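Local coordinates for protein ketosynthase (Streptomyces sp. MSC090213JE08, PDB 6KXD) that probably serves as the chain length factor paired with the ketosynthase subunit of a highly reducing type II polyketide synthase, at residues Ala91-Asp96 with Ala160-His165; Thr114-Ile120 with Lys199-Ala205; Asp63-Val67 with Leu228-Gly232; Thr121-Glu126 with Glu206-His212. All blocks are in the same frame, centred on the assembly; numbering follows the deposited sequence.

Interaction 1 of 4, residues Ala91-Asp96 with Ala160-His165; sequences ALVASD and ATAIRH
Arg164 grips the carboxylate of Asp96 side-on, with NE bonded to OD1 and NH2 to OD2. In this two-pronged salt bridge Arg164 NE lies 2.8 Å from Asp96 OD1, and Arg164 NH2 is equally far from Asp96 OD2. Both oxygens are met on their syn sides and lie close to the guanidinium plane, but the carboxylate is tilted 26° against it, OD1 being met somewhat out of its own plane. The arginine reaches the acid because its chain runs extended from CG to NE, after a first torsion (chi1 -175°) that sets CG opposite the backbone nitrogen. Next to it, His165 NE2 donates to Ser95 OG (2.8 Å), which lies almost in the imidazole plane. The serine hydroxyl in turn donates a hydrogen bond to Leu92 O, 2.6 Å from Ser95 OG, so that carbonyl receives this bond besides the helical one from Asp96 N. The hydroxyl thus relays between the imidazole N-H and the carbonyl, accepting from one and donating to the other. Arg164 CG rests over one face of the imidazole.

Away from the polar groups, Leu92 CD2 lies against the backbone at Ala160 and Thr161 and approaches Ala160 CB at 3.8 Å. Thr161 CG2 packs on Ser95 CB (3.6 Å), while Thr161 OG1 bonds back to Ala157 O. The two short helical segments cross at -43°, with axes 9.7 Å apart. Leu76 of helix 72-76 touches both Leu92 and Arg164, Leu235 of strand 229-240 packs on Ser95, and Ala162 and Ile163 pack on Cys264 and Ala267 of the neighbouring ketosynthase subunit.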
loop_
_atom_site.group_PDB
_atom_site.type_symbol
_atom_site.label_atom_id
_atom_site.label_comp_id
_atom_site.label_asym_id
_atom_site.label_seq_id
_atom_site.Cartn_x
_atom_site.Cartn_y
_atom_site.Cartn_z
ATOM N N ALA B 91 13.479 4.528 8.205
ATOM C CA ALA B 91 13.508 4.446 6.763
ATOM C C ALA B 91 14.524 5.446 6.233
ATOM O O ALA B 91 15.292 5.132 5.297
ATOM C CB ALA B 91 12.167 4.719 6.154
ATOM N N LEU B 92 14.519 6.652 6.820
ATOM C CA LEU B 92 15.407 7.724 6.261
ATOM C C LEU B 92 16.864 7.361 6.512
ATOM O O LEU B 92 17.676 7.528 5.600
ATOM C CB LEU B 92 15.092 9.092 6.851
ATOM C CG LEU B 92 13.728 9.657 6.467
ATOM C CD1 LEU B 92 13.515 11.050 7.048
ATOM C CD2 LEU B 92 13.525 9.673 4.979
ATOM N N VAL B 93 17.150 6.892 7.718
ATOM C CA VAL B 93 18.505 6.531 8.058
ATOM C C VAL B 93 18.916 5.362 7.170
ATOM O O VAL B 93 19.978 5.361 6.603
ATOM C CB VAL B 93 18.690 6.211 9.540
ATOM C CG1 VAL B 93 20.119 5.701 9.782
ATOM C CG2 VAL B 93 18.419 7.429 10.400
ATOM N N ALA B 94 17.994 4.439 6.931
ATOM C CA ALA B 94 18.353 3.337 6.085
ATOM C C ALA B 94 18.630 3.829 4.661
ATOM O O ALA B 94 19.524 3.305 3.976
ATOM C CB ALA B 94 17.284 2.277 6.106
ATOM N N SER B 95 17.837 4.813 4.190
ATOM C CA SER B 95 17.966 5.315 2.831
ATOM C C SER B 95 19.352 5.922 2.633
ATOM O O SER B 95 19.871 5.813 1.552
ATOM C CB SER B 95 16.883 6.280 2.417
ATOM O OG SER B 95 16.956 7.521 3.071
ATOM N N ASP B 96 19.824 6.637 3.641
ATOM C CA ASP B 96 21.144 7.245 3.615
ATOM C C ASP B 96 22.235 6.177 3.501
ATOM O O ASP B 96 23.171 6.345 2.713
ATOM C CB ASP B 96 21.387 8.070 4.868
ATOM C CG ASP B 96 20.738 9.442 4.814
ATOM O OD1 ASP B 96 19.949 9.685 3.879
ATOM O OD2 ASP B 96 21.006 10.224 5.745
ATOM N N ALA B 160 8.812 10.587 2.433
ATOM C CA ALA B 160 9.922 11.292 3.091
ATOM C C ALA B 160 11.255 10.910 2.440
ATOM O O ALA B 160 12.155 11.770 2.279
ATOM C CB ALA B 160 9.986 11.033 4.565
ATOM N N THR B 161 11.407 9.626 2.127
ATOM C CA THR B 161 12.642 9.144 1.482
ATOM C C THR B 161 12.826 9.887 0.171
ATOM O O THR B 161 13.934 10.334 -0.164
ATOM C CB THR B 161 12.566 7.627 1.296
ATOM O OG1 THR B 161 12.375 7.044 2.575
ATOM C CG2 THR B 161 13.802 7.050 0.661
ATOM N N ALA B 162 11.733 10.046 -0.561
ATOM C CA ALA B 162 11.749 10.730 -1.867
ATOM C C ALA B 162 12.070 12.207 -1.708
ATOM O O ALA B 162 12.839 12.740 -2.532
ATOM C CB ALA B 162 10.450 10.527 -2.568
ATOM N N ILE B 163 11.531 12.838 -0.660
ATOM C CA ILE B 163 11.811 14.268 -0.404
ATOM C C ILE B 163 13.296 14.379 -0.105
ATOM O O ILE B 163 13.977 15.206 -0.672
ATOM C CB ILE B 163 10.965 14.838 0.740
ATOM C CG1 ILE B 163 9.505 14.954 0.291
ATOM C CG2 ILE B 163 11.505 16.168 1.277
ATOM C CD1 ILE B 163 8.566 15.093 1.446
ATOM N N ARG B 164 13.769 13.488 0.772
ATOM C CA ARG B 164 15.126 13.518 1.257
ATOM C C ARG B 164 16.144 13.376 0.106
ATOM O O ARG B 164 17.119 14.068 0.121
ATOM C CB ARG B 164 15.350 12.429 2.298
ATOM C CG ARG B 164 16.730 12.484 2.928
ATOM C CD ARG B 164 16.814 11.521 4.080
ATOM N NE ARG B 164 18.076 11.618 4.782
ATOM C CZ ARG B 164 18.331 12.514 5.688
ATOM N NH1 ARG B 164 17.437 13.466 5.913
ATOM N NH2 ARG B 164 19.487 12.508 6.311
ATOM N N HIS B 165 15.902 12.487 -0.867
ATOM C CA HIS B 165 16.870 12.142 -1.890
ATOM C C HIS B 165 16.438 12.613 -3.270
ATOM O O HIS B 165 16.967 12.113 -4.284
ATOM C CB HIS B 165 17.116 10.643 -1.893
ATOM C CG HIS B 165 17.726 10.221 -0.615
ATOM N ND1 HIS B 165 19.036 10.589 -0.249
ATOM C CD2 HIS B 165 17.220 9.508 0.403
ATOM C CE1 HIS B 165 19.285 10.113 0.946
ATOM N NE2 HIS B 165 18.162 9.460 1.389
#

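Interaction 2 of 4, residues Thr114-Ile120 with Lys199-Ala205; sequences TGVVLGI and KYLVGSA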
loop_
_atom_site.group_PDB
_atom_site.type_symbol
_atom_site.label_atom_id
_atom_site.label_comp_id
_atom_site.label_asym_id
_atom_site.label_seq_id
_atom_site.Cartn_x
_atom_site.Cartn_y
_atom_site.Cartn_z
ATOM N N THR B 114 14.154 6.212 -10.752
ATOM C CA THR B 114 14.412 5.465 -9.547
ATOM C C THR B 114 13.115 5.387 -8.742
ATOM O O THR B 114 12.605 6.389 -8.306
ATOM C CB THR B 114 15.475 6.063 -8.634
ATOM O OG1 THR B 114 16.689 6.206 -9.384
ATOM C CG2 THR B 114 15.747 5.182 -7.437
ATOM N N GLY B 115 12.637 4.170 -8.565
ATOM C CA GLY B 115 11.434 3.934 -7.785
ATOM C C GLY B 115 11.739 3.750 -6.309
ATOM O O GLY B 115 12.890 3.378 -5.878
ATOM N N VAL B 116 10.695 3.927 -5.481
ATOM C CA VAL B 116 10.775 3.633 -4.085
ATOM C C VAL B 116 9.562 2.788 -3.745
ATOM O O VAL B 116 8.456 3.222 -4.094
ATOM C CB VAL B 116 10.728 4.903 -3.206
ATOM C CG1 VAL B 116 10.636 4.533 -1.729
ATOM C CG2 VAL B 116 11.932 5.797 -3.465
ATOM N N VAL B 117 9.781 1.621 -3.119
ATOM C CA VAL B 117 8.632 0.893 -2.553
ATOM C C VAL B 117 9.018 0.358 -1.173
ATOM O O VAL B 117 10.026 -0.333 -1.026
ATOM C CB VAL B 117 8.096 -0.205 -3.481
ATOM C CG1 VAL B 117 9.138 -1.224 -3.890
ATOM C CG2 VAL B 117 6.883 -0.882 -2.848
ATOM N N LEU B 118 8.205 0.709 -0.147
ATOM C CA LEU B 118 8.427 0.339 1.199
ATOM C C LEU B 118 7.258 -0.513 1.701
ATOM O O LEU B 118 6.127 -0.136 1.502
ATOM C CB LEU B 118 8.551 1.580 2.063
ATOM C CG LEU B 118 9.039 1.345 3.489
ATOM C CD1 LEU B 118 10.486 0.852 3.543
ATOM C CD2 LEU B 118 8.909 2.621 4.320
ATOM N N GLY B 119 7.567 -1.655 2.306
ATOM C CA GLY B 119 6.543 -2.461 2.999
ATOM C C GLY B 119 6.422 -2.081 4.480
ATOM O O GLY B 119 7.399 -1.773 5.205
ATOM N N ILE B 120 5.181 -2.129 4.966
ATOM C CA ILE B 120 4.851 -1.769 6.337
ATOM C C ILE B 120 3.821 -2.785 6.828
ATOM O O ILE B 120 3.364 -3.591 6.039
ATOM C CB ILE B 120 4.265 -0.351 6.425
ATOM C CG1 ILE B 120 2.993 -0.213 5.588
ATOM C CG2 ILE B 120 5.325 0.670 6.051
ATOM C CD1 ILE B 120 2.205 1.095 5.784
ATOM N N LYS B 199 15.775 1.640 -11.628
ATOM C CA LYS B 199 16.337 1.265 -10.363
ATOM C C LYS B 199 15.239 1.436 -9.300
ATOM O O LYS B 199 14.313 2.223 -9.461
ATOM C CB LYS B 199 17.485 2.162 -9.911
ATOM C CG LYS B 199 18.742 2.168 -10.756
ATOM C CD LYS B 199 19.873 2.866 -10.022
ATOM C CE LYS B 199 20.780 3.643 -10.951
ATOM N NZ LYS B 199 20.011 4.725 -11.627
ATOM N N TYR B 200 15.373 0.695 -8.212
ATOM C CA TYR B 200 14.391 0.717 -7.151
ATOM C C TYR B 200 15.081 0.624 -5.820
ATOM O O TYR B 200 16.006 -0.169 -5.645
ATOM C CB TYR B 200 13.407 -0.451 -7.221
ATOM C CG TYR B 200 11.999 -0.026 -7.486
ATOM C CD1 TYR B 200 11.185 0.508 -6.475
ATOM C CD2 TYR B 200 11.479 -0.135 -8.753
ATOM C CE1 TYR B 200 9.886 0.909 -6.751
ATOM C CE2 TYR B 200 10.182 0.251 -9.040
ATOM C CZ TYR B 200 9.380 0.762 -8.033
ATOM O OH TYR B 200 8.133 1.146 -8.407
ATOM N N LEU B 201 14.612 1.456 -4.889
ATOM C CA LEU B 201 14.864 1.326 -3.479
ATOM C C LEU B 201 13.701 0.519 -2.938
ATOM O O LEU B 201 12.586 0.932 -3.110
ATOM C CB LEU B 201 14.830 2.673 -2.781
ATOM C CG LEU B 201 16.061 3.545 -2.758
ATOM C CD1 LEU B 201 16.123 4.347 -4.015
ATOM C CD2 LEU B 201 16.001 4.474 -1.545
ATOM N N VAL B 202 13.984 -0.665 -2.409
ATOM C CA VAL B 202 12.931 -1.597 -2.043
ATOM C C VAL B 202 13.225 -1.975 -0.611
ATOM O O VAL B 202 14.371 -2.382 -0.286
ATOM C CB VAL B 202 12.964 -2.902 -2.849
ATOM C CG1 VAL B 202 11.828 -3.854 -2.439
ATOM C CG2 VAL B 202 12.941 -2.649 -4.331
ATOM N N GLY B 203 12.190 -2.021 0.224
ATOM C CA GLY B 203 12.495 -2.562 1.515
ATOM C C GLY B 203 11.292 -2.505 2.390
ATOM O O GLY B 203 10.178 -2.366 1.866
ATOM N N SER B 204 11.525 -2.628 3.687
ATOM C CA SER B 204 10.384 -2.619 4.557
ATOM C C SER B 204 10.847 -2.163 5.920
ATOM O O SER B 204 12.064 -2.197 6.208
ATOM C CB SER B 204 9.739 -3.988 4.493
ATOM O OG SER B 204 10.595 -4.998 5.018
ATOM N N ALA B 205 9.894 -1.764 6.798
ATOM C CA ALA B 205 10.287 -1.109 8.027
ATOM C C ALA B 205 9.215 -1.293 9.087
ATOM O O ALA B 205 8.048 -1.256 8.748
ATOM C CB ALA B 205 10.521 0.354 7.796
HETATM O O HOH W 1 17.042 5.173 -11.975
HETATM O O HOH W 2 7.062 2.617 -6.428
#
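Residues Thr114-Gly119 and Lys199-Ala205 run as parallel strands inclined by 22°, joined by six backbone hydrogen bonds from Gly115 N to Lys199 O at one end to Ala205 N to Gly119 O at the other. The ring of Tyr200 lies over Gly115 in a CH-pi contact, with Gly115 CA 3.6 Å from the ring centroid and 14° off its normal. A side chain at Gly115 would collide with the ring. The first torsion of Tyr200 (-115°) falls outside the staggered positions, and it folds the ring back over the adjoining strand, where CE1 also meets Val117 CG1 at 3.6 Å. A water joins Tyr200 OH (2.7 Å) to Val116 O. These are neighbouring central strands of the N-terminal half of the thiolase fold, and strand 171-174 pairs with the far edge of 114-119. Helix 180-193 packs on Tyr200 and Val202. With a leucine here in place of Tyr200, the CH-pi cover over Gly115 CA would probably be lost and the water at Val116 O left without the hydroxyl. On the Tyr200 side of the sheet, Ser204 OG bonds to Ala330 O and Ser334 OG. On the other face, Thr114 CG2 touches Leu201 CD1 (3.5 Å), and Leu118 CD1 reaches the backbone at Ser204 CA (3.6 Å).

Interaction 3 of 4, residues Asp63-Val67 with Leu228-Gly232; sequences DVCTV and LLGEG
Asp63 presents its carbonyl oxygen to Leu228, whose CD1 lies 3.5 Å from Asp63 O, while its carboxylate is taken by Lys51 in a salt bridge. Val64 contributes chiefly backbone, its CA passing near Leu229 O. At Cys65 the two segments join directly: Cys65 N donates to Leu229 O over 2.8 Å, and Cys65 O in turn receives a CA-H...O contact from Gly230 CA (3.1 Å). The thiol lies alongside the leucine branch, with Cys65 SG 3.7 Å from Leu228 CD2. Thr66 points away from 228-232, but its CB still lies 3.5 Å from Glu231 OE2. Val67 N then makes a nearly straight bond (171°) to Glu231 OE2, 2.8 Å away, using the anti lone pair of that oxygen. The glutamate reaches across because its chain is extended beyond CG, with CG itself held between the backbone N and the carbonyl carbon (chi1 62°). The same OE2 forms a salt bridge with Arg86, and OE1 accepts from Phe208 N, which together fix the rotation of the carboxylate. The segments run nearly parallel; strand 50-51 pairs with 63-65 by way of Val50, Leu90 of helix 86-99 packs on Val67 and Glu231, and helix 210-219 meets Leu229.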
loop_
_atom_site.group_PDB
_atom_site.type_symbol
_atom_site.label_atom_id
_atom_site.label_comp_id
_atom_site.label_asym_id
_atom_site.label_seq_id
_atom_site.Cartn_x
_atom_site.Cartn_y
_atom_site.Cartn_z
ATOM N N ASP B 63 11.387 -6.864 27.716
ATOM C CA ASP B 63 12.445 -7.215 26.816
ATOM C C ASP B 63 12.050 -6.758 25.401
ATOM O O ASP B 63 10.935 -7.034 24.947
ATOM C CB ASP B 63 12.718 -8.711 26.901
ATOM C CG ASP B 63 13.441 -9.097 28.187
ATOM O OD1 ASP B 63 14.083 -8.209 28.779
ATOM O OD2 ASP B 63 13.399 -10.282 28.549
ATOM N N VAL B 64 12.969 -6.045 24.740
ATOM C CA VAL B 64 12.734 -5.498 23.399
ATOM C C VAL B 64 14.034 -5.540 22.594
ATOM O O VAL B 64 15.153 -5.422 23.115
ATOM C CB VAL B 64 12.150 -4.071 23.429
ATOM C CG1 VAL B 64 10.794 -4.002 24.114
ATOM C CG2 VAL B 64 13.105 -3.061 24.032
ATOM N N CYS B 65 13.867 -5.642 21.272
ATOM C CA CYS B 65 14.954 -5.572 20.366
ATOM C C CYS B 65 14.849 -4.259 19.594
ATOM O O CYS B 65 14.420 -4.225 18.430
ATOM C CB CYS B 65 14.990 -6.771 19.429
ATOM S SG CYS B 65 15.062 -8.352 20.309
ATOM N N THR B 66 15.218 -3.178 20.278
ATOM C CA THR B 66 15.230 -1.869 19.681
ATOM C C THR B 66 16.575 -1.681 18.978
ATOM O O THR B 66 17.573 -2.390 19.239
ATOM C CB THR B 66 15.010 -0.765 20.733
ATOM O OG1 THR B 66 15.806 -1.145 21.847
ATOM C CG2 THR B 66 13.570 -0.580 21.162
ATOM N N VAL B 67 16.602 -0.681 18.103
ATOM C CA VAL B 67 17.828 -0.235 17.490
ATOM C C VAL B 67 18.647 0.465 18.576
ATOM O O VAL B 67 18.207 1.466 19.081
ATOM C CB VAL B 67 17.579 0.723 16.313
ATOM C CG1 VAL B 67 18.868 1.106 15.654
ATOM C CG2 VAL B 67 16.663 0.116 15.274
ATOM N N LEU B 228 8.688 -11.199 21.878
ATOM C CA LEU B 228 9.869 -10.385 21.745
ATOM C C LEU B 228 9.749 -9.589 20.434
ATOM O O LEU B 228 9.718 -10.183 19.356
ATOM C CB LEU B 228 11.110 -11.271 21.708
ATOM C CG LEU B 228 12.413 -10.488 21.708
ATOM C CD1 LEU B 228 12.417 -9.454 22.829
ATOM C CD2 LEU B 228 13.630 -11.401 21.786
ATOM N N LEU B 229 9.683 -8.264 20.540
ATOM C CA LEU B 229 9.452 -7.428 19.350
ATOM C C LEU B 229 10.748 -6.695 19.016
ATOM O O LEU B 229 11.439 -6.203 19.891
ATOM C CB LEU B 229 8.329 -6.432 19.631
ATOM C CG LEU B 229 6.944 -7.059 19.784
ATOM C CD1 LEU B 229 5.924 -6.030 20.230
ATOM C CD2 LEU B 229 6.512 -7.717 18.472
ATOM N N GLY B 230 10.987 -6.582 17.716
ATOM C CA GLY B 230 12.116 -5.847 17.191
ATOM C C GLY B 230 11.629 -4.774 16.248
ATOM O O GLY B 230 10.418 -4.532 16.062
ATOM N N GLU B 231 12.588 -4.081 15.663
ATOM C CA GLU B 231 12.230 -3.008 14.809
ATOM C C GLU B 231 13.371 -2.774 13.831
ATOM O O GLU B 231 14.523 -3.181 14.054
ATOM C CB GLU B 231 11.964 -1.742 15.624
ATOM C CG GLU B 231 13.187 -1.283 16.377
ATOM C CD GLU B 231 13.146 0.140 16.933
ATOM O OE1 GLU B 231 12.184 0.851 16.644
ATOM O OE2 GLU B 231 14.084 0.521 17.662
ATOM N N GLY B 232 13.073 -1.947 12.848
ATOM C CA GLY B 232 14.050 -1.364 12.078
ATOM C C GLY B 232 13.622 -1.266 10.634
ATOM O O GLY B 232 12.440 -1.307 10.296
#

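Interaction 4 of 4, residues Thr121-Glu126 with Glu206-His212; sequences TMGSLE and EEFSAAH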
loop_
_atom_site.group_PDB
_atom_site.type_symbol
_atom_site.label_atom_id
_atom_site.label_comp_id
_atom_site.label_asym_id
_atom_site.label_seq_id
_atom_site.Cartn_x
_atom_site.Cartn_y
_atom_site.Cartn_z
ATOM N N THR B 121 3.507 -2.694 8.122
ATOM C CA THR B 121 2.391 -3.422 8.739
ATOM C C THR B 121 1.196 -2.472 8.773
ATOM O O THR B 121 0.165 -2.643 8.093
ATOM C CB THR B 121 2.772 -3.946 10.122
ATOM O OG1 THR B 121 3.901 -4.807 10.065
ATOM C CG2 THR B 121 1.640 -4.705 10.774
ATOM N N MET B 122 1.365 -1.385 9.521
ATOM C CA MET B 122 0.301 -0.437 9.628
ATOM C C MET B 122 0.878 0.918 9.984
ATOM O O MET B 122 0.250 1.714 10.657
ATOM C CB MET B 122 -0.675 -0.900 10.717
ATOM C CG MET B 122 -2.014 -0.231 10.668
ATOM S SD MET B 122 -2.703 -0.129 9.044
ATOM C CE MET B 122 -4.187 0.828 9.354
ATOM N N GLY B 123 2.046 1.224 9.421
ATOM C CA GLY B 123 2.643 2.543 9.628
ATOM C C GLY B 123 3.057 2.790 11.080
ATOM O O GLY B 123 3.442 1.890 11.845
ATOM N N SER B 124 3.045 4.075 11.470
ATOM C CA SER B 124 3.405 4.435 12.813
ATOM C C SER B 124 2.144 4.309 13.659
ATOM O O SER B 124 1.278 5.181 13.641
ATOM C CB SER B 124 3.941 5.827 12.945
ATOM O OG SER B 124 4.194 6.088 14.318
ATOM N N LEU B 125 2.004 3.187 14.348
ATOM C CA LEU B 125 0.891 3.102 15.285
ATOM C C LEU B 125 1.115 4.066 16.452
ATOM O O LEU B 125 0.158 4.447 17.084
ATOM C CB LEU B 125 0.754 1.679 15.793
ATOM C CG LEU B 125 0.265 0.732 14.721
ATOM C CD1 LEU B 125 0.606 -0.726 15.080
ATOM C CD2 LEU B 125 -1.213 0.950 14.473
ATOM N N GLU B 126 2.361 4.442 16.726
ATOM C CA GLU B 126 2.616 5.449 17.748
ATOM C C GLU B 126 1.952 6.777 17.341
ATOM O O GLU B 126 1.290 7.438 18.165
ATOM C CB GLU B 126 4.100 5.666 17.984
ATOM C CG GLU B 126 4.382 6.744 19.030
ATOM C CD GLU B 126 5.845 6.902 19.375
ATOM O OE1 GLU B 126 6.695 6.521 18.558
ATOM O OE2 GLU B 126 6.127 7.415 20.461
ATOM N N GLU B 206 9.663 -1.370 10.340
ATOM C CA GLU B 206 8.745 -1.436 11.444
ATOM C C GLU B 206 9.355 -0.699 12.620
ATOM O O GLU B 206 10.494 -0.915 12.946
ATOM C CB GLU B 206 8.567 -2.900 11.837
ATOM C CG GLU B 206 7.458 -3.164 12.849
ATOM C CD GLU B 206 6.039 -3.216 12.298
ATOM O OE1 GLU B 206 5.821 -3.805 11.213
ATOM O OE2 GLU B 206 5.151 -2.592 12.922
ATOM N N GLU B 207 8.609 0.226 13.206
ATOM C CA GLU B 207 9.101 0.900 14.372
ATOM C C GLU B 207 8.662 0.115 15.614
ATOM O O GLU B 207 7.636 -0.542 15.625
ATOM C CB GLU B 207 8.578 2.331 14.458
ATOM C CG GLU B 207 7.103 2.379 14.813
ATOM C CD GLU B 207 6.463 3.751 14.896
ATOM O OE1 GLU B 207 7.135 4.760 14.526
ATOM O OE2 GLU B 207 5.281 3.797 15.246
ATOM N N PHE B 208 9.476 0.203 16.653
ATOM C CA PHE B 208 9.038 -0.211 17.967
ATOM C C PHE B 208 8.239 0.952 18.594
ATOM O O PHE B 208 8.616 2.108 18.498
ATOM C CB PHE B 208 10.201 -0.640 18.862
ATOM C CG PHE B 208 9.656 -1.191 20.155
ATOM C CD1 PHE B 208 9.265 -2.515 20.247
ATOM C CD2 PHE B 208 9.372 -0.344 21.213
ATOM C CE1 PHE B 208 8.675 -2.992 21.410
ATOM C CE2 PHE B 208 8.762 -0.822 22.365
ATOM C CZ PHE B 208 8.441 -2.148 22.465
ATOM N N SER B 209 7.068 0.644 19.146
ATOM C CA SER B 209 6.246 1.629 19.839
ATOM C C SER B 209 5.453 0.893 20.900
ATOM O O SER B 209 5.145 -0.281 20.724
ATOM C CB SER B 209 5.291 2.394 18.957
ATOM O OG SER B 209 4.255 1.571 18.436
ATOM N N ALA B 210 5.174 1.587 22.005
ATOM C CA ALA B 210 4.298 1.010 23.045
ATOM C C ALA B 210 2.953 0.607 22.418
ATOM O O ALA B 210 2.376 -0.450 22.743
ATOM C CB ALA B 210 4.118 1.998 24.191
ATOM N N ALA B 211 2.466 1.370 21.441
ATOM C CA ALA B 211 1.195 1.027 20.842
ATOM C C ALA B 211 1.264 -0.336 20.139
ATOM O O ALA B 211 0.446 -1.285 20.397
ATOM C CB ALA B 211 0.731 2.127 19.936
ATOM N N HIS B 212 2.238 -0.446 19.243
ATOM C CA HIS B 212 2.549 -1.698 18.548
ATOM C C HIS B 212 2.687 -2.857 19.536
ATOM O O HIS B 212 2.078 -3.907 19.336
ATOM C CB HIS B 212 3.818 -1.525 17.725
ATOM C CG HIS B 212 4.135 -2.723 16.909
ATOM N ND1 HIS B 212 5.318 -3.390 17.038
ATOM C CD2 HIS B 212 3.391 -3.399 16.021
ATOM C CE1 HIS B 212 5.307 -4.420 16.219
ATOM N NE2 HIS B 212 4.136 -4.453 15.594
HETATM O O HOH W 3 5.438 -0.998 9.583
HETATM O O HOH W 4 2.957 -0.861 11.792
HETATM O O HOH W 5 5.784 0.499 12.135
HETATM O O HOH W 6 4.189 1.491 15.808
HETATM O O HOH W 7 6.880 6.922 16.086
#
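Thr121 OG1 donates to Glu206 OE1 in a very short hydrogen bond of 2.5 Å, and Ser124 OG donates to Glu207 OE2 at 2.7 Å, on the syn side and slightly out of the carboxylate plane. Glu207 CG sits between its backbone N and carbonyl carbon (chi1 72°), and the extended chain beyond it carries the carboxylate to Ser124. Glu207 OE2 also accepts a weak bond from Glu126 N (3.3 Å) and a stronger one from a water that touches Ser209 OG. Apolar contacts lie beside them: Glu126 CB packs on Ser209 CB (3.6 Å), and Leu125 CD1 meets the edge of the His212 ring at CD2, 4.0 Å away.

Further out, each acid has a second partner. Glu206 OE1 accepts a hydrogen bond from Ala330 N, and its OE2 sits 3.4 Å above one face of the His212 ring, while Glu207 OE1 accepts from Leu87 N. A water donates to both Glu207 OE1 and Glu126 OE1, which stand 4.4 Å apart. Ser124 and Ser209 are N-caps of helices 125-137 and 210-219: Ser124 OG accepts from Asn127 N, and Ser209 OG from His212 N. Shortening Glu207 to an alanine is likely to leave the Ser124 hydroxyl and Leu87 N without this acceptor. With hydroxyl, amide and water donors gathered round it at a helix N-terminus, the buried Glu207 carboxylate probably stays charged, and the bridging water is likely to soften its repulsion with Glu126.

In the fold
All four contacts lie within the N-terminal ketoacyl synthase region. The first segments come in the order interaction 3, 1, 2, 4 along the chain, and interaction 3 closes a loop around the other three, whose segments alternate. Interactions 1 and 2 have centres about 10 Å apart and touch where helices 86-99 and 156-165 rest on strands 114-119 and 199-206. Both strands of interaction 2 lead directly into the segments of interaction 4, about 18 Å away between centres. Interaction 4 lies about 11 Å, between centres, from interaction 3, joined by a probable hydrogen bond from Glu206 N to Gly232 O. The sheet core thus continues into the loops and helix starts, which in part face the ketosynthase subunit.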